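Local coordinates for protein fructose transport system repressor FruR (Pseudomonas putida, PDB 3O74) that probably binds specific DNA sequences to repress or activate transcription, as a LacI-family metabolic regulator whose preferred effector is fructose 1-phosphate, at residues Q52-A56 and R57-A61; S66-P69 and P70-S74; S188-L191 and L192-V195. All coordinates share one frame; numbering follows the deposited sequence.

How the contacts relate
The three contacts are local, each within one continuous stretch, and follow one another along the chain. Contact 3 is the buried one, its centre about 12 Å from that of the chain; contact 1 is partly buried and contact 2 lies at the surface. Contacts 1 and 2 share a side of the molecule, and helix 44-56, which ends in contact 1, also supplies partners to contact 2. Contact 3 belongs to the opposite side from contact 1, with centres about 34 Å apart, yet both touch the second subunit. Chemistry follows place: a Schellman helix end in contact 1, carboxylate, hydroxyl and water bonds in contact 2, and helical backbone bonds with apolar packing in contact 3.

Contact 1. Residues Q52-A56 and R57-A61; sequences QLFRA and RRCDA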
ATOM      1  N   GLN B  52      -6.562   6.577 -22.597  1.00 42.56           N
ATOM      2  CA  GLN B  52      -6.387   7.756 -23.435  1.00 47.10           C
ATOM      3  C   GLN B  52      -5.242   8.609 -22.920  1.00 46.54           C
ATOM      4  O   GLN B  52      -4.505   9.214 -23.696  1.00 47.92           O
ATOM      5  CB  GLN B  52      -7.672   8.583 -23.475  1.00 57.35           C
ATOM      6  CG  GLN B  52      -8.822   7.893 -24.180  1.00 65.47           C
ATOM      7  CD  GLN B  52      -8.443   7.419 -25.569  1.00 72.70           C
ATOM      8  OE1 GLN B  52      -8.191   6.232 -25.785  1.00 72.73           O
ATOM      9  NE2 GLN B  52      -8.395   8.348 -26.519  1.00 74.85           N
ATOM     10  N   LEU B  53      -5.103   8.650 -21.601  1.00 44.81           N
ATOM     11  CA  LEU B  53      -4.051   9.425 -20.963  1.00 41.51           C
ATOM     12  C   LEU B  53      -2.674   8.895 -21.341  1.00 37.90           C
ATOM     13  O   LEU B  53      -1.807   9.651 -21.776  1.00 38.99           O
ATOM     14  CB  LEU B  53      -4.220   9.401 -19.446  1.00 34.65           C
ATOM     15  CG  LEU B  53      -3.187  10.195 -18.649  1.00 35.42           C
ATOM     16  CD1 LEU B  53      -3.227  11.656 -19.050  1.00 36.30           C
ATOM     17  CD2 LEU B  53      -3.436  10.037 -17.162  1.00 34.81           C
ATOM     18  N   PHE B  54      -2.474   7.594 -21.175  1.00 34.46           N
ATOM     19  CA  PHE B  54      -1.177   6.991 -21.457  1.00 35.94           C
ATOM     20  C   PHE B  54      -0.848   6.942 -22.942  1.00 42.64           C
ATOM     21  O   PHE B  54       0.320   6.847 -23.321  1.00 46.08           O
ATOM     22  CB  PHE B  54      -1.063   5.605 -20.824  1.00 30.42           C
ATOM     23  CG  PHE B  54      -0.769   5.644 -19.355  1.00 30.40           C
ATOM     24  CD1 PHE B  54      -1.684   5.165 -18.435  1.00 31.04           C
ATOM     25  CD2 PHE B  54       0.416   6.194 -18.892  1.00 33.72           C
ATOM     26  CE1 PHE B  54      -1.413   5.211 -17.079  1.00 30.60           C
ATOM     27  CE2 PHE B  54       0.695   6.246 -17.535  1.00 32.20           C
ATOM     28  CZ  PHE B  54      -0.221   5.754 -16.626  1.00 31.17           C
ATOM     29  N   ARG B  55      -1.877   7.011 -23.781  1.00 47.99           N
ATOM     30  CA  ARG B  55      -1.670   7.081 -25.221  1.00 55.06           C
ATOM     31  C   ARG B  55      -1.178   8.466 -25.637  1.00 56.13           C
ATOM     32  O   ARG B  55      -0.194   8.595 -26.366  1.00 61.04           O
ATOM     33  CB  ARG B  55      -2.951   6.706 -25.969  1.00 62.91           C
ATOM     34  CG  ARG B  55      -2.895   6.967 -27.462  1.00 70.55           C
ATOM     35  CD  ARG B  55      -3.859   6.066 -28.211  1.00 79.79           C
ATOM     36  NE  ARG B  55      -4.692   6.810 -29.151  1.00 88.66           N
ATOM     37  CZ  ARG B  55      -6.006   6.957 -29.027  1.00 92.61           C
ATOM     38  NH1 ARG B  55      -6.642   6.402 -28.004  1.00 93.58           N
ATOM     39  NH2 ARG B  55      -6.685   7.651 -29.930  1.00 93.76           N
ATOM     40  N   ALA B  56      -1.861   9.502 -25.159  1.00 53.18           N
ATOM     41  CA  ALA B  56      -1.463  10.875 -25.442  1.00 51.47           C
ATOM     42  C   ALA B  56      -0.102  11.179 -24.825  1.00 54.24           C
ATOM     43  O   ALA B  56       0.710  11.891 -25.413  1.00 59.99           O
ATOM     44  CB  ALA B  56      -2.510  11.847 -24.931  1.00 49.23           C
ATOM     45  N   ARG B  57       0.137  10.633 -23.636  1.00 56.79           N
ATOM     46  CA  ARG B  57       1.417  10.773 -22.947  1.00 59.47           C
ATOM     47  C   ARG B  57       2.547  10.163 -23.766  1.00 55.19           C
ATOM     48  O   ARG B  57       3.713  10.517 -23.594  1.00 56.91           O
ATOM     49  CB  ARG B  57       1.359  10.091 -21.580  1.00 64.08           C
ATOM     50  CG  ARG B  57       1.138  11.038 -20.423  1.00 70.04           C
ATOM     51  CD  ARG B  57       0.027  12.022 -20.717  1.00 76.68           C
ATOM     52  NE  ARG B  57       0.076  13.164 -19.810  1.00 83.14           N
ATOM     53  CZ  ARG B  57      -0.743  14.209 -19.877  1.00 86.99           C
ATOM     54  NH1 ARG B  57      -1.682  14.258 -20.812  1.00 88.74           N
ATOM     55  NH2 ARG B  57      -0.621  15.203 -19.010  1.00 86.20           N
ATOM     56  N   ARG B  58       2.187   9.237 -24.646  1.00 48.69           N
ATOM     57  CA  ARG B  58       3.154   8.544 -25.489  1.00 53.14           C
ATOM     58  C   ARG B  58       4.158   7.695 -24.707  1.00 49.13           C
ATOM     59  O   ARG B  58       5.348   7.702 -25.016  1.00 52.96           O
ATOM     60  CB  ARG B  58       3.888   9.530 -26.406  1.00 60.36           C
ATOM     61  CG  ARG B  58       3.285   9.645 -27.800  1.00 67.57           C
ATOM     62  CD  ARG B  58       3.817  10.859 -28.548  1.00 75.72           C
ATOM     63  NE  ARG B  58       3.434  12.107 -27.893  1.00 81.98           N
ATOM     64  CZ  ARG B  58       4.261  12.867 -27.182  1.00 85.35           C
ATOM     65  NH1 ARG B  58       5.532  12.515 -27.041  1.00 86.43           N
ATOM     66  NH2 ARG B  58       3.820  13.983 -26.617  1.00 85.66           N
ATOM     67  N   CYS B  59       3.688   6.965 -23.698  1.00 37.96           N
ATOM     68  CA  CYS B  59       4.560   6.057 -22.969  0.62 34.06           C
ATOM     69  C   CYS B  59       5.065   4.964 -23.911  1.00 30.80           C
ATOM     70  O   CYS B  59       4.356   4.553 -24.825  1.00 35.83           O
ATOM     71  CB  CYS B  59       3.837   5.442 -21.769  0.62 30.93           C
ATOM     72  SG  CYS B  59       3.384   6.633 -20.485  0.62 51.47           S
ATOM     73  N   ASP B  60       6.291   4.503 -23.689  1.00 28.73           N
ATOM     74  CA  ASP B  60       6.907   3.513 -24.569  1.00 29.92           C
ATOM     75  C   ASP B  60       6.266   2.135 -24.437  1.00 31.03           C
ATOM     76  O   ASP B  60       6.263   1.344 -25.381  1.00 26.45           O
ATOM     77  CB  ASP B  60       8.411   3.429 -24.305  1.00 31.99           C
ATOM     78  CG  ASP B  60       9.138   4.707 -24.674  1.00 38.50           C
ATOM     79  OD1 ASP B  60       8.505   5.596 -25.282  1.00 36.17           O
ATOM     80  OD2 ASP B  60      10.342   4.818 -24.358  1.00 41.42           O
ATOM     81  N   ALA B  61       5.723   1.850 -23.261  1.00 30.42           N
ATOM     82  CA  ALA B  61       4.983   0.615 -23.042  1.00 24.89           C
ATOM     83  C   ALA B  61       4.014   0.806 -21.890  1.00 26.06           C
ATOM     84  O   ALA B  61       4.199   1.691 -21.056  1.00 23.85           O
ATOM     85  CB  ALA B  61       5.930  -0.545 -22.760  1.00 20.65           C
TER
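Arg57 reaches back one helical turn to Leu53 through both backbone and side chain. Its N donates to Leu53 O at 2.9 Å with an N-H...O angle of 155°, a helical i to i+4 bond. The side chain bends at chi2 (46°), which lays the guanidinium over Leu53: CD1 of Leu53 sits 3.3 Å above the guanidinium plane, offset toward its rim, and 3.5 Å from Arg57 NH1. Across this contact the face meets a methyl group, a van der Waals contact using no guanidinium N-H group.

Arg58 then leaves helical geometry with positive phi (63°). Its N donates a hydrogen bond to Arg55 O at 3.0 Å, an i to i+3 link from above the carbonyl plane. The next residue, Cys59, donates from N to Phe54 O in a weak bond of 3.4 Å. This six-to-one link enclosing a five-to-two link is the signature of a Schellman motif, which ends the helix and redirects the chain toward strand 61-64.

Cys59 also directs its side chain back at the helix. In one of its two modelled conformers, SG lies 3.4 Å from Phe54 CD2, near the ring plane and 4.7 Å from the centroid, an edge-on sulfur-aromatic contact left doubtful by the second conformer.

Around this turn, the Phe54 side chain packs on Leu36 and Ala38 of strand 34-39 and Ile8 of strand 4-9, and Asp60 binds the backbone N of Thr2. From outside, Leu36 of the second subunit packs on Leu53 and Phe54, placing the end of helix 44-56 between its own sheet and the dimer partner.

Contact 2. Residues S66-P69 and P70-S74; sequences SCLP and PEDDS
Leu68, just before a type I beta turn from Pro69 to Asp72, meets the side chain of the turn's last residue, Asp72, in the loop between strand 61-64 and helix 74-80 of the periplasmic-binding-protein-like fold. The two side chains cross obliquely: the CD1 methyl of Leu68 lies 3.8 Å from Asp72 OD1 and at a similar distance from the rest of the carboxylate. The same methyl also meets Ser74 OG at 3.4 Å, so a single leucine branch borders both polar groups. Asp72 turns its CG away from its own backbone N (chi1 -170°), which carries the carboxylate toward Leu68 and the start of the helix.

There OD2 accepts the backbone N of Ser74 at 2.7 Å, met nearly along the carboxylate C-O axis with an N-H...O angle of 158°. This is an Asx turn. The other oxygen, OD1, forms a salt bridge with Arg48 of helix 44-56, so the two oxygens of the carboxylate are held by different elements, and its rotation is probably restricted. Earlier in the loop, an ST turn, in which Ser66 OG accepts the backbone N of Leu68, holds the backbone of the very residue whose methyl packs here.

Glu71, inside the turn, bends back at chi2 so that OE2 comes to 3.4 Å from Pro69 CB. The proline thereby packs against a carboxylate end as well as against the Pro70 ring that follows it.

A water modelled 2.5 Å from both Pro69 O and Asp72 O may bridge these carbonyls, though such short distances leave its exact position doubtful. The turn itself closes through Asp72 N to Pro69 O, 2.9 Å, with the donor 59° out of the carbonyl plane.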
ATOM      1  N   SER B  66      -6.022  -5.066 -15.700  1.00 21.06           N
ATOM      2  CA  SER B  66      -7.259  -4.521 -16.237  1.00 23.56           C
ATOM      3  C   SER B  66      -8.503  -4.951 -15.463  1.00 30.20           C
ATOM      4  O   SER B  66      -8.519  -6.000 -14.820  1.00 26.59           O
ATOM      5  CB  SER B  66      -7.397  -4.924 -17.707  1.00 26.55           C
ATOM      6  OG  SER B  66      -8.535  -4.327 -18.303  1.00 29.95           O
ATOM      7  N   CYS B  67      -9.548  -4.134 -15.538  1.00 30.41           N
ATOM      8  CA  CYS B  67     -10.840  -4.503 -14.973  1.00 33.12           C
ATOM      9  C   CYS B  67     -11.901  -4.562 -16.067  1.00 38.69           C
ATOM     10  O   CYS B  67     -13.087  -4.706 -15.781  1.00 43.60           O
ATOM     11  CB  CYS B  67     -11.260  -3.526 -13.868  1.00 28.18           C
ATOM     12  SG  CYS B  67     -11.651  -1.856 -14.432  1.00 36.68           S
ATOM     13  N   LEU B  68     -11.466  -4.452 -17.320  1.00 39.16           N
ATOM     14  CA  LEU B  68     -12.379  -4.433 -18.464  1.00 42.93           C
ATOM     15  C   LEU B  68     -12.892  -5.829 -18.833  1.00 47.22           C
ATOM     16  O   LEU B  68     -12.268  -6.833 -18.492  1.00 49.10           O
ATOM     17  CB  LEU B  68     -11.709  -3.778 -19.679  1.00 39.68           C
ATOM     18  CG  LEU B  68     -11.201  -2.338 -19.534  1.00 37.15           C
ATOM     19  CD1 LEU B  68     -10.607  -1.845 -20.846  1.00 30.94           C
ATOM     20  CD2 LEU B  68     -12.316  -1.413 -19.075  1.00 38.22           C
ATOM     21  N   PRO B  69     -14.043  -5.892 -19.521  1.00 54.65           N
ATOM     22  CA  PRO B  69     -14.570  -7.159 -20.042  1.00 62.12           C
ATOM     23  C   PRO B  69     -13.707  -7.670 -21.190  1.00 66.85           C
ATOM     24  O   PRO B  69     -13.139  -6.860 -21.920  1.00 64.82           O
ATOM     25  CB  PRO B  69     -15.956  -6.774 -20.574  1.00 62.08           C
ATOM     26  CG  PRO B  69     -16.275  -5.459 -19.945  1.00 60.20           C
ATOM     27  CD  PRO B  69     -14.967  -4.772 -19.754  1.00 57.87           C
ATOM     28  N   PRO B  70     -13.617  -8.999 -21.355  1.00 73.24           N
ATOM     29  CA  PRO B  70     -12.791  -9.584 -22.418  1.00 74.31           C
ATOM     30  C   PRO B  70     -13.332  -9.215 -23.794  1.00 72.99           C
ATOM     31  O   PRO B  70     -12.594  -9.230 -24.779  1.00 74.69           O
ATOM     32  CB  PRO B  70     -12.933 -11.088 -22.181  1.00 74.15           C
ATOM     33  CG  PRO B  70     -14.249 -11.235 -21.494  1.00 74.56           C
ATOM     34  CD  PRO B  70     -14.381 -10.022 -20.621  1.00 73.37           C
ATOM     35  N   GLU B  71     -14.618  -8.888 -23.848  1.00 68.93           N
ATOM     36  CA  GLU B  71     -15.264  -8.477 -25.086  1.00 70.77           C
ATOM     37  C   GLU B  71     -14.730  -7.121 -25.539  1.00 68.05           C
ATOM     38  O   GLU B  71     -14.760  -6.790 -26.725  1.00 69.43           O
ATOM     39  CB  GLU B  71     -16.776  -8.395 -24.881  1.00 77.91           C
ATOM     40  CG  GLU B  71     -17.303  -9.302 -23.778  1.00 80.10           C
ATOM     41  CD  GLU B  71     -18.037  -8.531 -22.698  1.00 81.78           C
ATOM     42  OE1 GLU B  71     -18.463  -7.388 -22.967  1.00 82.43           O
ATOM     43  OE2 GLU B  71     -18.190  -9.068 -21.580  1.00 81.61           O
ATOM     44  N   ASP B  72     -14.255  -6.335 -24.579  1.00 61.79           N
ATOM     45  CA  ASP B  72     -13.671  -5.030 -24.859  1.00 55.06           C
ATOM     46  C   ASP B  72     -12.382  -5.223 -25.651  1.00 50.53           C
ATOM     47  O   ASP B  72     -11.558  -6.067 -25.309  1.00 47.45           O
ATOM     48  CB  ASP B  72     -13.394  -4.296 -23.543  1.00 54.67           C
ATOM     49  CG  ASP B  72     -13.010  -2.843 -23.746  1.00 54.29           C
ATOM     50  OD1 ASP B  72     -13.662  -1.966 -23.143  1.00 56.25           O
ATOM     51  OD2 ASP B  72     -12.056  -2.576 -24.504  1.00 50.55           O
ATOM     52  N   ASP B  73     -12.210  -4.450 -26.717  1.00 52.24           N
ATOM     53  CA  ASP B  73     -11.036  -4.598 -27.570  1.00 53.79           C
ATOM     54  C   ASP B  73     -10.227  -3.310 -27.636  1.00 47.93           C
ATOM     55  O   ASP B  73      -9.528  -3.054 -28.618  1.00 48.21           O
ATOM     56  CB  ASP B  73     -11.442  -5.052 -28.976  1.00 64.44           C
ATOM     57  CG  ASP B  73     -12.468  -4.133 -29.618  1.00 72.95           C
ATOM     58  OD1 ASP B  73     -12.724  -3.037 -29.077  1.00 75.27           O
ATOM     59  OD2 ASP B  73     -13.021  -4.510 -30.673  1.00 77.59           O
ATOM     60  N   SER B  74     -10.330  -2.504 -26.583  1.00 44.80           N
ATOM     61  CA  SER B  74      -9.600  -1.244 -26.511  1.00 42.36           C
ATOM     62  C   SER B  74      -8.085  -1.449 -26.552  1.00 36.52           C
ATOM     63  O   SER B  74      -7.381  -0.714 -27.244  1.00 38.14           O
ATOM     64  CB  SER B  74     -10.008  -0.443 -25.267  1.00 45.44           C
ATOM     65  OG  SER B  74      -9.960  -1.241 -24.096  1.00 42.02           O
TER
HETATM   66  O   HOH W   1     -10.917  -7.082 -23.119  1.00 50.10           O

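Contact 3. Residues S188-L191 and L192-V195; sequences SYVL and LQGV
Leu191 O accepts the N of Val195 at 3.1 Å, an i to i+4 bond in the first turns of helix 189-201. That helix is the crossover of a beta-alpha-beta unit between strands 183-186 and 210-214. The same carbonyl takes a second, weak bond from Gly194 N. One residue ahead of the helix, Ser188 occupies the N-cap position and its O accepts Leu192 N at 3.2 Å with a 155° N-H...O angle, while Gln193 N donates to Tyr189 O at 3.0 Å. Gln193 N has in addition a weak second link to Val190 O. Leu191 O is thus a forked acceptor and Gln193 N a forked donor, each with a weak i+3 arm beside its i+4 bond.

Ser188 OG turns elsewhere, binding a glycerol that probably came from the crystallisation liquor. The outer side of the turn meets the second subunit, where Gln218 of that chain binds Gln193 O and Leu219 of that chain packs on Tyr189. Inward, Leu192 and Val195 rest on Thr186 of strand 183-186, and Val195 also on Leu184, seating the helix on its sheet; Leu191 packs on Phe161.

Side-chain packing within the turn centres on Tyr189, whose CG lies anti to the backbone N (chi1 180°), swinging the ring alongside the following turn. Gln193 extends across it at about a right angle, its amide plane 34° from the ring plane, and its CG approaches Tyr189 CE2 at 3.7 Å. Whereas Gln193 meets the CD2-CE2 bond, Leu192 comes at a slant to the ring near the CD1-CE1 bond, contributing one methyl: its CD2 is 4.0 Å from both CD1 and CE1 of Tyr189.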
ATOM      1  N   SER B 188      -8.517 -13.031  -1.694  1.00 20.69           N
ATOM      2  CA  SER B 188      -7.764 -11.788  -1.608  1.00 25.05           C
ATOM      3  C   SER B 188      -7.651 -11.329  -0.163  1.00 26.09           C
ATOM      4  O   SER B 188      -8.614 -11.418   0.606  1.00 18.08           O
ATOM      5  CB  SER B 188      -8.441 -10.701  -2.442  1.00 32.71           C
ATOM      6  OG  SER B 188      -7.794  -9.452  -2.262  1.00 37.52           O
ATOM      7  N   TYR B 189      -6.475 -10.833   0.208  1.00 24.25           N
ATOM      8  CA  TYR B 189      -6.258 -10.398   1.581  1.00 24.50           C
ATOM      9  C   TYR B 189      -7.230  -9.304   2.012  1.00 24.67           C
ATOM     10  O   TYR B 189      -7.649  -9.264   3.170  1.00 26.23           O
ATOM     11  CB  TYR B 189      -4.817  -9.929   1.809  1.00 26.18           C
ATOM     12  CG  TYR B 189      -4.604  -9.470   3.227  1.00 27.85           C
ATOM     13  CD1 TYR B 189      -4.519 -10.391   4.262  1.00 39.36           C
ATOM     14  CD2 TYR B 189      -4.533  -8.120   3.544  1.00 33.18           C
ATOM     15  CE1 TYR B 189      -4.347  -9.986   5.571  1.00 43.89           C
ATOM     16  CE2 TYR B 189      -4.360  -7.701   4.857  1.00 37.71           C
ATOM     17  CZ  TYR B 189      -4.267  -8.641   5.863  1.00 42.51           C
ATOM     18  OH  TYR B 189      -4.093  -8.240   7.170  1.00 44.39           O
ATOM     19  N   VAL B 190      -7.585  -8.411   1.092  1.00 23.80           N
ATOM     20  CA  VAL B 190      -8.495  -7.323   1.447  1.00 23.32           C
ATOM     21  C   VAL B 190      -9.869  -7.866   1.826  1.00 23.65           C
ATOM     22  O   VAL B 190     -10.557  -7.301   2.677  1.00 18.31           O
ATOM     23  CB  VAL B 190      -8.630  -6.262   0.326  1.00 25.81           C
ATOM     24  CG1 VAL B 190      -9.372  -6.824  -0.870  1.00 30.53           C
ATOM     25  CG2 VAL B 190      -9.346  -5.037   0.853  1.00 27.69           C
ATOM     26  N   LEU B 191     -10.267  -8.965   1.194  1.00 19.93           N
ATOM     27  CA  LEU B 191     -11.520  -9.617   1.550  1.00 18.90           C
ATOM     28  C   LEU B 191     -11.415 -10.233   2.935  1.00 16.67           C
ATOM     29  O   LEU B 191     -12.364 -10.191   3.706  1.00 19.35           O
ATOM     30  CB  LEU B 191     -11.903 -10.689   0.522  1.00 19.50           C
ATOM     31  CG  LEU B 191     -12.313 -10.175  -0.858  1.00 20.37           C
ATOM     32  CD1 LEU B 191     -12.463 -11.326  -1.852  1.00 16.66           C
ATOM     33  CD2 LEU B 191     -13.594  -9.368  -0.772  1.00 16.73           C
ATOM     34  N   LEU B 192     -10.254 -10.801   3.251  1.00 19.60           N
ATOM     35  CA  LEU B 192     -10.025 -11.355   4.583  1.00 21.91           C
ATOM     36  C   LEU B 192     -10.175 -10.281   5.660  1.00 22.57           C
ATOM     37  O   LEU B 192     -10.625 -10.559   6.770  1.00 21.92           O
ATOM     38  CB  LEU B 192      -8.630 -11.979   4.674  1.00 24.93           C
ATOM     39  CG  LEU B 192      -8.304 -12.653   6.013  1.00 28.92           C
ATOM     40  CD1 LEU B 192      -9.249 -13.828   6.276  1.00 30.80           C
ATOM     41  CD2 LEU B 192      -6.848 -13.113   6.072  1.00 31.90           C
ATOM     42  N   GLN B 193      -9.784  -9.055   5.331  1.00 24.87           N
ATOM     43  CA  GLN B 193      -9.888  -7.950   6.278  1.00 28.27           C
ATOM     44  C   GLN B 193     -11.331  -7.719   6.694  1.00 26.65           C
ATOM     45  O   GLN B 193     -11.615  -7.428   7.858  1.00 27.52           O
ATOM     46  CB  GLN B 193      -9.324  -6.668   5.673  1.00 28.92           C
ATOM     47  CG  GLN B 193      -7.832  -6.684   5.450  1.00 27.87           C
ATOM     48  CD  GLN B 193      -7.322  -5.340   4.976  1.00 35.20           C
ATOM     49  OE1 GLN B 193      -7.470  -4.332   5.665  1.00 42.44           O
ATOM     50  NE2 GLN B 193      -6.728  -5.316   3.794  1.00 35.86           N
ATOM     51  N   GLY B 194     -12.241  -7.837   5.731  1.00 25.80           N
ATOM     52  CA  GLY B 194     -13.657  -7.695   6.008  1.00 22.17           C
ATOM     53  C   GLY B 194     -14.140  -8.849   6.863  1.00 22.17           C
ATOM     54  O   GLY B 194     -14.964  -8.672   7.762  1.00 25.84           O
ATOM     55  N   VAL B 195     -13.619 -10.038   6.576  1.00 22.62           N
ATOM     56  CA  VAL B 195     -13.926 -11.217   7.371  1.00 21.27           C
ATOM     57  C   VAL B 195     -13.548 -10.966   8.830  1.00 21.71           C
ATOM     58  O   VAL B 195     -14.317 -11.271   9.736  1.00 26.08           O
ATOM     59  CB  VAL B 195     -13.186 -12.460   6.842  1.00 24.07           C
ATOM     60  CG1 VAL B 195     -13.193 -13.565   7.882  1.00 24.72           C
ATOM     61  CG2 VAL B 195     -13.808 -12.940   5.526  1.00 23.37           C
TER